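Local coordinates for dihydroxyacetone kinase (Citrobacter freundii, PDB 1UN8), which catalyses the ATP-dependent phosphorylation of dihydroxyacetone to dihydroxyacetone phosphate, using magnesium or calcium ions, and works as a homodimer, at residues H148-A153 and G221-S226; A162-E167 and E315-T320; Q231-V236 and T273-S278. All coordinates share one frame; numbering follows the deposited sequence.

All three contacts lie in the DhaK part of the chain, not in the C-terminal helical barrel that binds ATP and the phospholipid. Interaction 1 is the one beside the active site: the side chain of Glu222 comes within about 3 Å of that of His220, the residue that forms the hemiaminal with the substrate. Interactions 2 and 3 are remote from the annotated sites. Centre to centre, interaction 1 is about 27 Å from interaction 2 and 21 Å from interaction 3, which are about 30 Å apart. Along the chain, interactions 1 and 2 cross, interaction 3 is nested in the loop closed by interaction 2, and interaction 1 closes before interaction 3 opens.

Interaction 1: residues H148-A153 and G221-S226; sequences HPRGIA and GEPGAS
Glu222 meets Arg150 through its CB, which sits 3.3 Å above one face of the guanidinium and toward its rim; the nearest pair is Glu222 CB to Arg150 NH2 at 3.4 Å. The two side chains run past each other in opposite directions. Their carboxylate and guanidinium planes differ by 20°, yet Arg150 NE and Glu222 OE1 remain 4.9 Å apart, so the charges are near without forming a salt bridge. The polar end of Glu222 turns instead to His220, the active-site histidine just before the segment: a hydrogen bond from the backbone N of His220 to OE2 ties the side chain back.

At Pro223 the contact becomes polar. Its carbonyl O is gripped end-on by both terminal nitrogens of Arg150: NH1 to Pro223 O is 3.1 Å, and NH2 to Pro223 O is 3.1 Å. The two bonds keep this oxygen between NH1 and NH2, only 2° out of the guanidinium plane. The chain, extended from CG to NE, carries the guanidinium across a gap of 10.1 Å between Arg150 CA and Glu222 CA.

Beyond it, the N of Gly224 bonds to Glu214, and Ala225 and Ser226 both face Leu215 in a classic beta bulge at the start of strand 226-228. That outermost strand pairs with strand 213-215, so 221-226 is the closing part of the connection between two neighbouring antiparallel strands. Residues 148-153 come from the loop between strand 132-137 and helix 155-167, with Ala153 packed on strands 254-260 and 301-309.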
loop_
_atom_site.group_PDB
_atom_site.type_symbol
_atom_site.label_atom_id
_atom_site.label_comp_id
_atom_site.label_asym_id
_atom_site.label_seq_id
_atom_site.Cartn_x
_atom_site.Cartn_y
_atom_site.Cartn_z
ATOM N N HIS A 148 -22.712 8.130 -18.016
ATOM C CA HIS A 148 -22.213 6.818 -17.625
ATOM C C HIS A 148 -21.211 6.876 -16.479
ATOM O O HIS A 148 -20.004 6.946 -16.711
ATOM C CB HIS A 148 -21.567 6.148 -18.831
ATOM C CG HIS A 148 -22.466 6.078 -20.024
ATOM N ND1 HIS A 148 -23.613 5.313 -20.046
ATOM C CD2 HIS A 148 -22.400 6.696 -21.226
ATOM C CE1 HIS A 148 -24.214 5.466 -21.213
ATOM N NE2 HIS A 148 -23.499 6.300 -21.947
ATOM N N PRO A 149 -21.700 6.836 -15.226
ATOM C CA PRO A 149 -20.829 6.885 -14.044
ATOM C C PRO A 149 -19.773 5.791 -14.119
ATOM O O PRO A 149 -20.072 4.635 -14.402
ATOM C CB PRO A 149 -21.795 6.659 -12.881
ATOM C CG PRO A 149 -23.094 7.180 -13.410
ATOM C CD PRO A 149 -23.109 6.675 -14.829
ATOM N N ARG A 150 -18.532 6.159 -13.861
ATOM C CA ARG A 150 -17.462 5.187 -13.905
ATOM C C ARG A 150 -17.634 4.195 -12.773
ATOM O O ARG A 150 -18.191 4.521 -11.729
ATOM C CB ARG A 150 -16.112 5.879 -13.753
ATOM C CG ARG A 150 -15.762 6.821 -14.868
ATOM C CD ARG A 150 -14.725 7.822 -14.396
ATOM N NE ARG A 150 -14.324 8.736 -15.457
ATOM C CZ ARG A 150 -13.551 9.797 -15.271
ATOM N NH1 ARG A 150 -13.092 10.083 -14.056
ATOM N NH2 ARG A 150 -13.233 10.571 -16.299
ATOM N N GLY A 151 -17.154 2.976 -13.000
ATOM C CA GLY A 151 -17.218 1.950 -11.981
ATOM C C GLY A 151 -15.860 1.884 -11.299
ATOM O O GLY A 151 -14.835 1.694 -11.955
ATOM N N ILE A 152 -15.861 2.052 -9.978
ATOM C CA ILE A 152 -14.632 2.014 -9.203
ATOM C C ILE A 152 -14.724 1.068 -7.988
ATOM O O ILE A 152 -15.419 0.069 -8.036
ATOM C CB ILE A 152 -14.246 3.457 -8.771
ATOM C CG1 ILE A 152 -15.356 4.050 -7.886
ATOM C CG2 ILE A 152 -14.006 4.328 -10.036
ATOM C CD1 ILE A 152 -15.615 5.512 -8.128
ATOM N N ALA A 153 -14.050 1.406 -6.898
ATOM C CA ALA A 153 -14.005 0.563 -5.708
ATOM C C ALA A 153 -15.282 -0.161 -5.280
ATOM O O ALA A 153 -15.247 -1.348 -4.959
ATOM C CB ALA A 153 -13.452 1.359 -4.536
ATOM N N GLY A 221 -6.513 6.840 -14.296
ATOM C CA GLY A 221 -5.866 8.134 -14.377
ATOM C C GLY A 221 -6.695 9.169 -15.107
ATOM O O GLY A 221 -6.235 10.275 -15.332
ATOM N N GLU A 222 -7.921 8.819 -15.472
ATOM C CA GLU A 222 -8.795 9.746 -16.181
ATOM C C GLU A 222 -8.988 11.064 -15.416
ATOM O O GLU A 222 -8.927 11.098 -14.192
ATOM C CB GLU A 222 -10.182 9.117 -16.409
ATOM C CG GLU A 222 -10.219 7.780 -17.151
ATOM C CD GLU A 222 -10.212 6.584 -16.211
ATOM O OE1 GLU A 222 -10.787 5.534 -16.591
ATOM O OE2 GLU A 222 -9.626 6.690 -15.103
ATOM N N PRO A 223 -9.243 12.163 -16.139
ATOM C CA PRO A 223 -9.457 13.481 -15.534
ATOM C C PRO A 223 -10.571 13.391 -14.508
ATOM O O PRO A 223 -11.569 12.708 -14.737
ATOM C CB PRO A 223 -9.866 14.348 -16.724
ATOM C CG PRO A 223 -9.131 13.721 -17.848
ATOM C CD PRO A 223 -9.318 12.248 -17.607
ATOM N N GLY A 224 -10.402 14.087 -13.391
ATOM C CA GLY A 224 -11.415 14.072 -12.358
ATOM C C GLY A 224 -12.496 15.122 -12.564
ATOM O O GLY A 224 -12.621 15.706 -13.647
ATOM N N ALA A 225 -13.276 15.373 -11.518
ATOM C CA ALA A 225 -14.361 16.344 -11.597
ATOM C C ALA A 225 -13.956 17.762 -11.183
ATOM O O ALA A 225 -14.606 18.725 -11.584
ATOM C CB ALA A 225 -15.545 15.877 -10.743
ATOM N N SER A 226 -12.887 17.895 -10.398
ATOM C CA SER A 226 -12.461 19.207 -9.940
ATOM C C SER A 226 -11.123 19.146 -9.229
ATOM O O SER A 226 -10.548 18.067 -9.086
ATOM C CB SER A 226 -13.524 19.770 -8.999
ATOM O OG SER A 226 -13.097 20.976 -8.402
#

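Interaction 2: residues A162-E167 and E315-T320; sequences AGYFAE and EKALLT
Tyr164 lies against Ala317, and here the packing is close: Tyr164 CG is 3.7 Å from Ala317 CB, and the two backbones approach to 5.7 Å between Tyr164 CA and Ala317 CA. Ala317 CA also makes an off-centre CH-pi contact, 4.2 Å from the ring centroid and 30° off its normal. With CG anti to the backbone N (chi1 178°), the tyrosine reaches straight across to the other helix. The edge of the tyrosine, at CD2, stands 3.8 Å above the centre of the Phe165 ring face.

The contact bridges two alpha/beta units. Helix 155-167 rests through Ala162 on strands 52-59 and 104-109 of one mixed sheet, whereas helix 314-319 follows strand 301-309 of the other.

Toward solvent the burial falls away. Ala317 is buried, but Lys316 is exposed; it crosses the phenol obliquely, and only its CD, 3.2 Å from Tyr164 OH, and its CG come near the phenol oxygen. At the helix end, Thr320 OG1 donates to Ala317 O at 3.0 Å, from above the carbonyl plane. Lys160 NZ, from helix 155-167, takes the carbonyl oxygens of both Ala317 and Thr320.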
loop_
_atom_site.group_PDB
_atom_site.type_symbol
_atom_site.label_atom_id
_atom_site.label_comp_id
_atom_site.label_asym_id
_atom_site.label_seq_id
_atom_site.Cartn_x
_atom_site.Cartn_y
_atom_site.Cartn_z
ATOM N N ALA A 162 -23.398 -10.421 -4.732
ATOM C CA ALA A 162 -23.658 -11.407 -5.761
ATOM C C ALA A 162 -23.159 -12.775 -5.294
ATOM O O ALA A 162 -23.846 -13.789 -5.439
ATOM C CB ALA A 162 -22.956 -11.006 -7.047
ATOM N N GLY A 163 -21.955 -12.788 -4.729
ATOM C CA GLY A 163 -21.365 -14.026 -4.264
ATOM C C GLY A 163 -22.182 -14.719 -3.193
ATOM O O GLY A 163 -22.321 -15.942 -3.201
ATOM N N TYR A 164 -22.716 -13.937 -2.266
ATOM C CA TYR A 164 -23.522 -14.476 -1.183
ATOM C C TYR A 164 -24.629 -15.368 -1.740
ATOM O O TYR A 164 -24.719 -16.547 -1.400
ATOM C CB TYR A 164 -24.152 -13.342 -0.382
ATOM C CG TYR A 164 -25.041 -13.820 0.737
ATOM C CD1 TYR A 164 -24.503 -14.182 1.971
ATOM C CD2 TYR A 164 -26.419 -13.953 0.551
ATOM C CE1 TYR A 164 -25.318 -14.669 2.998
ATOM C CE2 TYR A 164 -27.243 -14.442 1.569
ATOM C CZ TYR A 164 -26.687 -14.798 2.791
ATOM O OH TYR A 164 -27.491 -15.295 3.800
ATOM N N PHE A 165 -25.462 -14.800 -2.601
ATOM C CA PHE A 165 -26.567 -15.531 -3.189
ATOM C C PHE A 165 -26.146 -16.668 -4.112
ATOM O O PHE A 165 -26.716 -17.753 -4.050
ATOM C CB PHE A 165 -27.495 -14.554 -3.915
ATOM C CG PHE A 165 -28.209 -13.607 -2.985
ATOM C CD1 PHE A 165 -29.295 -14.040 -2.229
ATOM C CD2 PHE A 165 -27.756 -12.302 -2.812
ATOM C CE1 PHE A 165 -29.921 -13.187 -1.307
ATOM C CE2 PHE A 165 -28.371 -11.440 -1.893
ATOM C CZ PHE A 165 -29.456 -11.886 -1.138
ATOM N N ALA A 166 -25.145 -16.438 -4.956
ATOM C CA ALA A 166 -24.689 -17.477 -5.875
ATOM C C ALA A 166 -24.204 -18.737 -5.157
ATOM O O ALA A 166 -24.525 -19.850 -5.580
ATOM C CB ALA A 166 -23.588 -16.937 -6.779
ATOM N N GLU A 167 -23.432 -18.566 -4.084
ATOM C CA GLU A 167 -22.912 -19.708 -3.331
ATOM C C GLU A 167 -24.023 -20.511 -2.683
ATOM O O GLU A 167 -23.927 -21.729 -2.556
ATOM C CB GLU A 167 -21.932 -19.246 -2.243
ATOM C CG GLU A 167 -20.543 -18.925 -2.769
ATOM C CD GLU A 167 -19.732 -20.169 -3.091
ATOM O OE1 GLU A 167 -18.754 -20.062 -3.870
ATOM O OE2 GLU A 167 -20.065 -21.247 -2.548
ATOM N N GLU A 315 -26.546 -5.948 4.399
ATOM C CA GLU A 315 -25.706 -6.160 5.574
ATOM C C GLU A 315 -25.406 -7.626 5.870
ATOM O O GLU A 315 -24.278 -7.979 6.204
ATOM C CB GLU A 315 -26.340 -5.508 6.801
ATOM C CG GLU A 315 -25.405 -5.461 7.990
ATOM C CD GLU A 315 -26.069 -4.914 9.230
ATOM O OE1 GLU A 315 -25.361 -4.544 10.191
ATOM O OE2 GLU A 315 -27.310 -4.865 9.248
ATOM N N LYS A 316 -26.420 -8.473 5.758
ATOM C CA LYS A 316 -26.249 -9.899 6.008
ATOM C C LYS A 316 -25.169 -10.433 5.080
ATOM O O LYS A 316 -24.251 -11.128 5.511
ATOM C CB LYS A 316 -27.568 -10.640 5.755
ATOM C CG LYS A 316 -27.501 -12.148 5.951
ATOM C CD LYS A 316 -28.780 -12.835 5.462
ATOM C CE LYS A 316 -30.011 -12.374 6.243
ATOM N NZ LYS A 316 -31.260 -13.112 5.877
ATOM N N ALA A 317 -25.280 -10.080 3.804
ATOM C CA ALA A 317 -24.337 -10.520 2.783
ATOM C C ALA A 317 -22.920 -9.954 2.934
ATOM O O ALA A 317 -21.939 -10.620 2.593
ATOM C CB ALA A 317 -24.887 -10.186 1.403
ATOM N N LEU A 318 -22.806 -8.728 3.427
ATOM C CA LEU A 318 -21.494 -8.134 3.606
ATOM C C LEU A 318 -20.711 -8.854 4.687
ATOM O O LEU A 318 -19.533 -9.156 4.517
ATOM C CB LEU A 318 -21.607 -6.662 3.992
ATOM C CG LEU A 318 -21.930 -5.630 2.915
ATOM C CD1 LEU A 318 -21.793 -4.232 3.519
ATOM C CD2 LEU A 318 -20.983 -5.795 1.733
ATOM N N LEU A 319 -21.382 -9.142 5.792
ATOM C CA LEU A 319 -20.749 -9.782 6.933
ATOM C C LEU A 319 -20.440 -11.267 6.846
ATOM O O LEU A 319 -19.797 -11.808 7.735
ATOM C CB LEU A 319 -21.592 -9.512 8.167
ATOM C CG LEU A 319 -21.837 -8.014 8.377
ATOM C CD1 LEU A 319 -22.895 -7.832 9.428
ATOM C CD2 LEU A 319 -20.546 -7.313 8.784
ATOM N N THR A 320 -20.874 -11.929 5.787
ATOM C CA THR A 320 -20.608 -13.354 5.662
ATOM C C THR A 320 -19.159 -13.602 5.317
ATOM O O THR A 320 -18.585 -12.892 4.500
ATOM C CB THR A 320 -21.481 -13.995 4.582
ATOM O OG1 THR A 320 -21.199 -13.390 3.314
ATOM C CG2 THR A 320 -22.954 -13.800 4.903
#

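Interaction 3: residues Q231-V236 and T273-S278; sequences QNSAQV and TRELAS
The carboxylate of Glu275 carries the backbone of Ala234 over one face, Glu275 CD standing 3.6 Å from Ala234 CA, while Arg274 approaches its OE1 from the other side of the plane. That second approach is a salt bridge within the helix, with Arg274 NH1 at 3.5 Å from Glu275 OE1. The hydroxyl of Ser233 comes to OE2 on its anti lone pair, the one directed away from OE1.

The motif is an N-capped helix whose first turn faces an acidic side chain of a second helix. Asn232 is the N-cap of helix 233-247: its OD1 accepts from Gln235 N at 2.9 Å, and the N-H...O angle of 168° is close to straight. Ser233 then donates from OG to Glu275 OE2 at 2.6 Å. Glu275 bends at chi2 (-68°), which turns the carboxylate toward that first turn. Ala234 N is 3.1 Å from Glu275 OE2, but the angle is too poor for a hydrogen bond. The positive end of the helix dipole would probably still favour a negative group here, and the buried OE2 has the Ser233 bond as its firm partner.

Helix 266-277 lies on strands 254-260 and 285-292, using Leu276. The site is part of the dimer interface: Asn7 of the second subunit packs on Ser233, Ala234 and Glu275 and accepts from Asn232 ND2, and Arg274 NE forms a salt bridge with Asp15 of that subunit. Four residues beyond Arg274, Ser278 OG donates back to Arg274 O at 3.0 Å.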
loop_
_atom_site.group_PDB
_atom_site.type_symbol
_atom_site.label_atom_id
_atom_site.label_comp_id
_atom_site.label_asym_id
_atom_site.label_seq_id
_atom_site.Cartn_x
_atom_site.Cartn_y
_atom_site.Cartn_z
ATOM N N GLN A 231 -4.649 20.089 0.522
ATOM C CA GLN A 231 -4.444 18.655 0.691
ATOM C C GLN A 231 -4.807 18.275 2.116
ATOM O O GLN A 231 -4.661 17.123 2.521
ATOM C CB GLN A 231 -2.993 18.279 0.414
ATOM C CG GLN A 231 -2.568 18.515 -1.021
ATOM C CD GLN A 231 -1.187 17.971 -1.299
ATOM O OE1 GLN A 231 -0.541 17.412 -0.409
ATOM N NE2 GLN A 231 -0.722 18.126 -2.537
ATOM N N ASN A 232 -5.282 19.261 2.872
ATOM C CA ASN A 232 -5.670 19.057 4.252
ATOM C C ASN A 232 -6.654 17.899 4.380
ATOM O O ASN A 232 -7.741 17.931 3.811
ATOM C CB ASN A 232 -6.285 20.335 4.812
ATOM C CG ASN A 232 -6.771 20.157 6.232
ATOM O OD1 ASN A 232 -7.796 19.511 6.475
ATOM N ND2 ASN A 232 -6.022 20.708 7.186
ATOM N N SER A 233 -6.267 16.883 5.145
ATOM C CA SER A 233 -7.101 15.696 5.320
ATOM C C SER A 233 -8.543 15.959 5.766
ATOM O O SER A 233 -9.481 15.375 5.219
ATOM C CB SER A 233 -6.420 14.719 6.291
ATOM O OG SER A 233 -6.149 15.330 7.546
ATOM N N ALA A 234 -8.728 16.840 6.738
ATOM C CA ALA A 234 -10.072 17.120 7.220
ATOM C C ALA A 234 -10.950 17.808 6.176
ATOM O O ALA A 234 -12.111 17.439 5.967
ATOM C CB ALA A 234 -9.996 17.965 8.467
ATOM N N GLN A 235 -10.393 18.816 5.522
ATOM C CA GLN A 235 -11.136 19.543 4.525
ATOM C C GLN A 235 -11.477 18.611 3.381
ATOM O O GLN A 235 -12.632 18.528 2.953
ATOM C CB GLN A 235 -10.319 20.746 4.046
ATOM C CG GLN A 235 -10.171 21.823 5.129
ATOM C CD GLN A 235 -9.227 22.941 4.736
ATOM O OE1 GLN A 235 -9.415 23.592 3.707
ATOM N NE2 GLN A 235 -8.205 23.177 5.559
ATOM N N VAL A 236 -10.479 17.886 2.897
ATOM C CA VAL A 236 -10.706 16.957 1.802
ATOM C C VAL A 236 -11.755 15.898 2.148
ATOM O O VAL A 236 -12.663 15.652 1.365
ATOM C CB VAL A 236 -9.393 16.266 1.380
ATOM C CG1 VAL A 236 -9.665 15.227 0.301
ATOM C CG2 VAL A 236 -8.414 17.314 0.876
ATOM N N THR A 273 -8.871 7.801 8.008
ATOM C CA THR A 273 -9.853 7.025 8.730
ATOM C C THR A 273 -10.371 7.832 9.916
ATOM O O THR A 273 -11.558 7.802 10.229
ATOM C CB THR A 273 -9.250 5.704 9.214
ATOM O OG1 THR A 273 -8.869 4.912 8.081
ATOM C CG2 THR A 273 -10.262 4.937 10.054
ATOM N N ARG A 274 -9.484 8.566 10.570
ATOM C CA ARG A 274 -9.902 9.369 11.704
ATOM C C ARG A 274 -10.846 10.491 11.277
ATOM O O ARG A 274 -11.816 10.787 11.969
ATOM C CB ARG A 274 -8.692 9.982 12.408
ATOM C CG ARG A 274 -9.071 10.935 13.537
ATOM C CD ARG A 274 -7.865 11.699 14.026
ATOM N NE ARG A 274 -8.213 12.730 14.996
ATOM C CZ ARG A 274 -9.025 13.753 14.741
ATOM N NH1 ARG A 274 -9.582 13.887 13.541
ATOM N NH2 ARG A 274 -9.272 14.653 15.684
ATOM N N GLU A 275 -10.537 11.124 10.148
ATOM C CA GLU A 275 -11.352 12.211 9.629
ATOM C C GLU A 275 -12.765 11.709 9.348
ATOM O O GLU A 275 -13.750 12.346 9.735
ATOM C CB GLU A 275 -10.730 12.779 8.343
ATOM C CG GLU A 275 -9.277 13.224 8.482
ATOM C CD GLU A 275 -9.107 14.439 9.375
ATOM O OE1 GLU A 275 -10.001 14.714 10.204
ATOM O OE2 GLU A 275 -8.067 15.119 9.260
ATOM N N LEU A 276 -12.856 10.564 8.677
ATOM C CA LEU A 276 -14.142 9.975 8.349
ATOM C C LEU A 276 -14.946 9.729 9.611
ATOM O O LEU A 276 -16.141 9.994 9.651
ATOM C CB LEU A 276 -13.967 8.647 7.615
ATOM C CG LEU A 276 -15.301 7.932 7.351
ATOM C CD1 LEU A 276 -16.028 8.587 6.184
ATOM C CD2 LEU A 276 -15.052 6.481 7.045
ATOM N N ALA A 277 -14.287 9.217 10.640
ATOM C CA ALA A 277 -14.948 8.917 11.907
ATOM C C ALA A 277 -15.453 10.170 12.602
ATOM O O ALA A 277 -16.339 10.108 13.453
ATOM C CB ALA A 277 -13.989 8.166 12.826
ATOM N N SER A 278 -14.887 11.311 12.237
ATOM C CA SER A 278 -15.284 12.579 12.829
ATOM C C SER A 278 -16.151 13.402 11.883
ATOM O O SER A 278 -16.496 14.542 12.190
ATOM C CB SER A 278 -14.044 13.389 13.191
ATOM O OG SER A 278 -13.161 12.613 13.971
#